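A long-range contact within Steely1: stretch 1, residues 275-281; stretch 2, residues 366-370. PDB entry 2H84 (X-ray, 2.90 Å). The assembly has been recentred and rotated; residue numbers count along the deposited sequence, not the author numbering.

Stretch 1, residues 275-281: TLLDKAK
Stretch 2 366-370: EGCFL

How do the two stretches lie against each other? Residues 275-280 are helical, in a helix that begins earlier in the chain, with phi near -60 to -70° and psi near -35 to -45°. Residues 366-370 are extended, in a strand that runs on beyond both ends, with phi between -112 and -161°, for example -143/163° (phi/psi) at Gly 367, -161/139° at Cys 368 and -112/113° at Phe 369. The two run in roughly the same direction, their axes crossing at -33° and approaching to 8.7 Å. The register is set by two pairs: Leu 276 CA lies 7.1 Å from Gly 367 CA, and Ala 280 CA lies 6.8 Å from Phe 369 CA. A four-residue step on the helix, from Leu 276 to Ala 280, thus matches a two-residue step on the strand, from Gly 367 to Phe 369.

What does Leu 276 do with its side chain? Its CA-to-CB bond points toward the strand, and with chi1 at 176° (t) and chi2 at 65° (p) both methyls reach the strand backbone. Leu 276 CD2 comes 3.8 Å from Cys 368 N, and Leu 276 CD1 4.0 Å from Phe 369 N and 4.1 Å from Phe 369 CB. Gly 367 has no side chain; Leu 276 CD2 lies 4.4 Å from Gly 367 C, and an ideal CB on the glycine would point toward the helix, 3.7 Å from Leu 276 CD2, a contact and not a clash. Cys 368, by contrast, turns its CA-to-CB bond away, with chi1 at -167° (t), so its contact with the leucine is through the backbone.

How is the Phe 369 ring held? Its CA-to-CB bond points toward the helix, and chi1 of -172° (t) with chi2 of -89° brings the ring beneath Ala 280. The methyl Ala 280 CB, also directed toward the strand, lies 3.7 Å from Phe 369 CD1. It sits almost on the ring normal, 11° off it and 3.7 Å from the centroid of the six ring carbons of Phe 369, a CH-pi contact over one face. At Ala 280 the side chain ends at CB, and it is this methyl that lies over the ring. Leu 277 reaches the same ring differently: its CA-to-CB bond points away, but chi1 of -85° (m) and chi2 of -151° (t) bring its end back, and Leu 277 CD2 meets Phe 369 CE2 at 3.8 Å, obliquely to the ring.

What holds the contact together, given that no hydrogen bond crosses it? Apolar packing does, burying 233 Å² over both sides, with Phe 369 and Leu 276 giving the largest shares. Within stretch 1, Ala 280 N donates to Leu 276 O at 3.1 Å and Lys 281 N to Leu 277 O at 2.9 Å. Lys 281 points its CA-to-CB bond away from the strand and, through chi1 -69° (m) and three t angles, makes a salt bridge, Lys 281 NZ lying 3.6 Å from Asp 278 OD2.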

ATOM      1  N   THR A 275      19.837  -9.700 -15.564  1.00 20.75           N
ATOM      2  CA  THR A 275      19.800  -8.268 -15.333  1.00 21.27           C
ATOM      3  C   THR A 275      20.216  -7.960 -13.903  1.00 20.92           C
ATOM      4  O   THR A 275      20.858  -6.946 -13.653  1.00 21.46           O
ATOM      5  CB  THR A 275      18.406  -7.694 -15.587  1.00 22.01           C
ATOM      6  OG1 THR A 275      18.038  -7.929 -16.950  1.00 25.18           O
ATOM      7  CG2 THR A 275      18.388  -6.203 -15.313  1.00 21.18           C
ATOM      8  N   LEU A 276      19.853  -8.837 -12.969  1.00 20.74           N
ATOM      9  CA  LEU A 276      20.209  -8.663 -11.561  1.00 21.63           C
ATOM     10  C   LEU A 276      21.714  -8.849 -11.344  1.00 24.70           C
ATOM     11  O   LEU A 276      22.349  -8.079 -10.608  1.00 24.31           O
ATOM     12  CB  LEU A 276      19.458  -9.668 -10.686  1.00 18.94           C
ATOM     13  CG  LEU A 276      19.821  -9.640  -9.195  1.00 17.87           C
ATOM     14  CD1 LEU A 276      19.408  -8.313  -8.600  1.00 19.67           C
ATOM     15  CD2 LEU A 276      19.126 -10.771  -8.458  1.00 16.73           C
ATOM     16  N   LEU A 277      22.278  -9.874 -11.984  1.00 28.23           N
ATOM     17  CA  LEU A 277      23.708 -10.166 -11.863  1.00 31.43           C
ATOM     18  C   LEU A 277      24.628  -9.063 -12.376  1.00 32.09           C
ATOM     19  O   LEU A 277      25.700  -8.840 -11.816  1.00 31.53           O
ATOM     20  CB  LEU A 277      24.065 -11.469 -12.580  1.00 33.82           C
ATOM     21  CG  LEU A 277      23.885 -12.765 -11.791  1.00 35.93           C
ATOM     22  CD1 LEU A 277      24.799 -13.742 -12.241  1.00 38.37           C
ATOM     23  CD2 LEU A 277      24.279 -12.630 -10.452  1.00 36.83           C
ATOM     24  N   ASP A 278      24.216  -8.384 -13.443  1.00 33.31           N
ATOM     25  CA  ASP A 278      25.017  -7.303 -14.013  1.00 34.87           C
ATOM     26  C   ASP A 278      25.081  -6.112 -13.067  1.00 35.12           C
ATOM     27  O   ASP A 278      26.081  -5.389 -13.025  1.00 35.57           O
ATOM     28  CB  ASP A 278      24.435  -6.858 -15.355  1.00 36.06           C
ATOM     29  CG  ASP A 278      24.457  -7.964 -16.392  1.00 38.20           C
ATOM     30  OD1 ASP A 278      24.027  -7.720 -17.541  1.00 38.31           O
ATOM     31  OD2 ASP A 278      24.907  -9.084 -16.053  1.00 39.71           O
ATOM     32  N   LYS A 279      23.999  -5.910 -12.320  1.00 35.13           N
ATOM     33  CA  LYS A 279      23.924  -4.824 -11.358  1.00 35.00           C
ATOM     34  C   LYS A 279      24.822  -5.166 -10.186  1.00 35.07           C
ATOM     35  O   LYS A 279      25.463  -4.296  -9.594  1.00 35.54           O
ATOM     36  CB  LYS A 279      22.491  -4.641 -10.862  1.00 34.57           C
ATOM     37  CG  LYS A 279      21.925  -3.291 -11.232  1.00 36.11           C
ATOM     38  CD  LYS A 279      21.536  -2.438 -10.039  1.00 36.34           C
ATOM     39  CE  LYS A 279      20.145  -2.708  -9.559  1.00 37.55           C
ATOM     40  NZ  LYS A 279      19.515  -1.578  -8.829  1.00 36.48           N
ATOM     41  N   ALA A 280      24.870  -6.449  -9.860  1.00 34.84           N
ATOM     42  CA  ALA A 280      25.686  -6.907  -8.759  1.00 35.58           C
ATOM     43  C   ALA A 280      27.153  -6.744  -9.115  1.00 36.80           C
ATOM     44  O   ALA A 280      27.939  -6.258  -8.304  1.00 36.72           O
ATOM     45  CB  ALA A 280      25.372  -8.363  -8.454  1.00 34.41           C
ATOM     46  N   LYS A 281      27.509  -7.130 -10.341  1.00 38.46           N
ATOM     47  CA  LYS A 281      28.893  -7.051 -10.814  1.00 39.44           C
ATOM     48  C   LYS A 281      29.444  -5.631 -10.830  1.00 40.66           C
ATOM     49  O   LYS A 281      30.628  -5.421 -11.085  1.00 41.98           O
ATOM     50  CB  LYS A 281      29.010  -7.683 -12.205  1.00 38.00           C
ATOM     51  CG  LYS A 281      28.825  -9.194 -12.204  1.00 37.57           C
ATOM     52  CD  LYS A 281      28.424  -9.715 -13.580  1.00 38.01           C
ATOM     53  CE  LYS A 281      27.914 -11.151 -13.502  1.00 38.20           C
ATOM     54  NZ  LYS A 281      27.164 -11.537 -14.731  1.00 37.07           N
ATOM     55  N   GLU A 366      10.370  -9.951  -8.795  1.00 15.61           N
ATOM     56  CA  GLU A 366      11.088  -9.159  -7.811  1.00 16.86           C
ATOM     57  C   GLU A 366      12.356  -9.961  -7.595  1.00 17.85           C
ATOM     58  O   GLU A 366      12.307 -11.181  -7.543  1.00 17.86           O
ATOM     59  CB  GLU A 366      10.309  -9.049  -6.494  1.00 17.77           C
ATOM     60  CG  GLU A 366       9.153  -8.065  -6.477  1.00 19.31           C
ATOM     61  CD  GLU A 366       9.592  -6.602  -6.496  1.00 20.93           C
ATOM     62  OE1 GLU A 366      10.753  -6.298  -6.135  1.00 21.29           O
ATOM     63  OE2 GLU A 366       8.761  -5.747  -6.876  1.00 22.16           O
ATOM     64  N   GLY A 367      13.493  -9.290  -7.495  1.00 19.38           N
ATOM     65  CA  GLY A 367      14.726 -10.011  -7.270  1.00 20.59           C
ATOM     66  C   GLY A 367      15.615  -9.211  -6.343  1.00 21.14           C
ATOM     67  O   GLY A 367      15.407  -8.012  -6.132  1.00 21.88           O
ATOM     68  N   CYS A 368      16.608  -9.877  -5.780  1.00 21.89           N
ATOM     69  CA  CYS A 368      17.517  -9.217  -4.879  1.00 23.28           C
ATOM     70  C   CYS A 368      18.797 -10.038  -4.753  1.00 23.72           C
ATOM     71  O   CYS A 368      18.751 -11.266  -4.689  1.00 24.31           O
ATOM     72  CB  CYS A 368      16.855  -9.055  -3.521  1.00 22.91           C
ATOM     73  SG  CYS A 368      17.720  -7.938  -2.452  1.00 23.34           S
ATOM     74  N   PHE A 369      19.935  -9.351  -4.729  1.00 23.21           N
ATOM     75  CA  PHE A 369      21.222 -10.010  -4.630  1.00 23.15           C
ATOM     76  C   PHE A 369      21.801  -9.674  -3.284  1.00 22.53           C
ATOM     77  O   PHE A 369      22.119  -8.514  -3.004  1.00 21.99           O
ATOM     78  CB  PHE A 369      22.128  -9.538  -5.769  1.00 23.05           C
ATOM     79  CG  PHE A 369      23.422 -10.293  -5.875  1.00 23.37           C
ATOM     80  CD1 PHE A 369      24.535  -9.872  -5.168  1.00 22.13           C
ATOM     81  CD2 PHE A 369      23.526 -11.433  -6.674  1.00 24.58           C
ATOM     82  CE1 PHE A 369      25.732 -10.572  -5.241  1.00 23.05           C
ATOM     83  CE2 PHE A 369      24.731 -12.152  -6.756  1.00 23.57           C
ATOM     84  CZ  PHE A 369      25.834 -11.717  -6.036  1.00 23.15           C
ATOM     85  N   LEU A 370      21.922 -10.692  -2.434  1.00 23.28           N
ATOM     86  CA  LEU A 370      22.468 -10.498  -1.079  1.00 23.88           C
ATOM     87  C   LEU A 370      23.814 -11.158  -0.798  1.00 25.13           C
ATOM     88  O   LEU A 370      24.204 -12.109  -1.455  1.00 27.14           O
ATOM     89  CB  LEU A 370      21.485 -11.023  -0.049  1.00 23.36           C
ATOM     90  CG  LEU A 370      20.046 -10.554  -0.077  1.00 22.88           C
ATOM     91  CD1 LEU A 370      19.189 -11.700  -0.564  1.00 22.35           C
ATOM     92  CD2 LEU A 370      19.605 -10.124   1.313  1.00 20.80           C
TER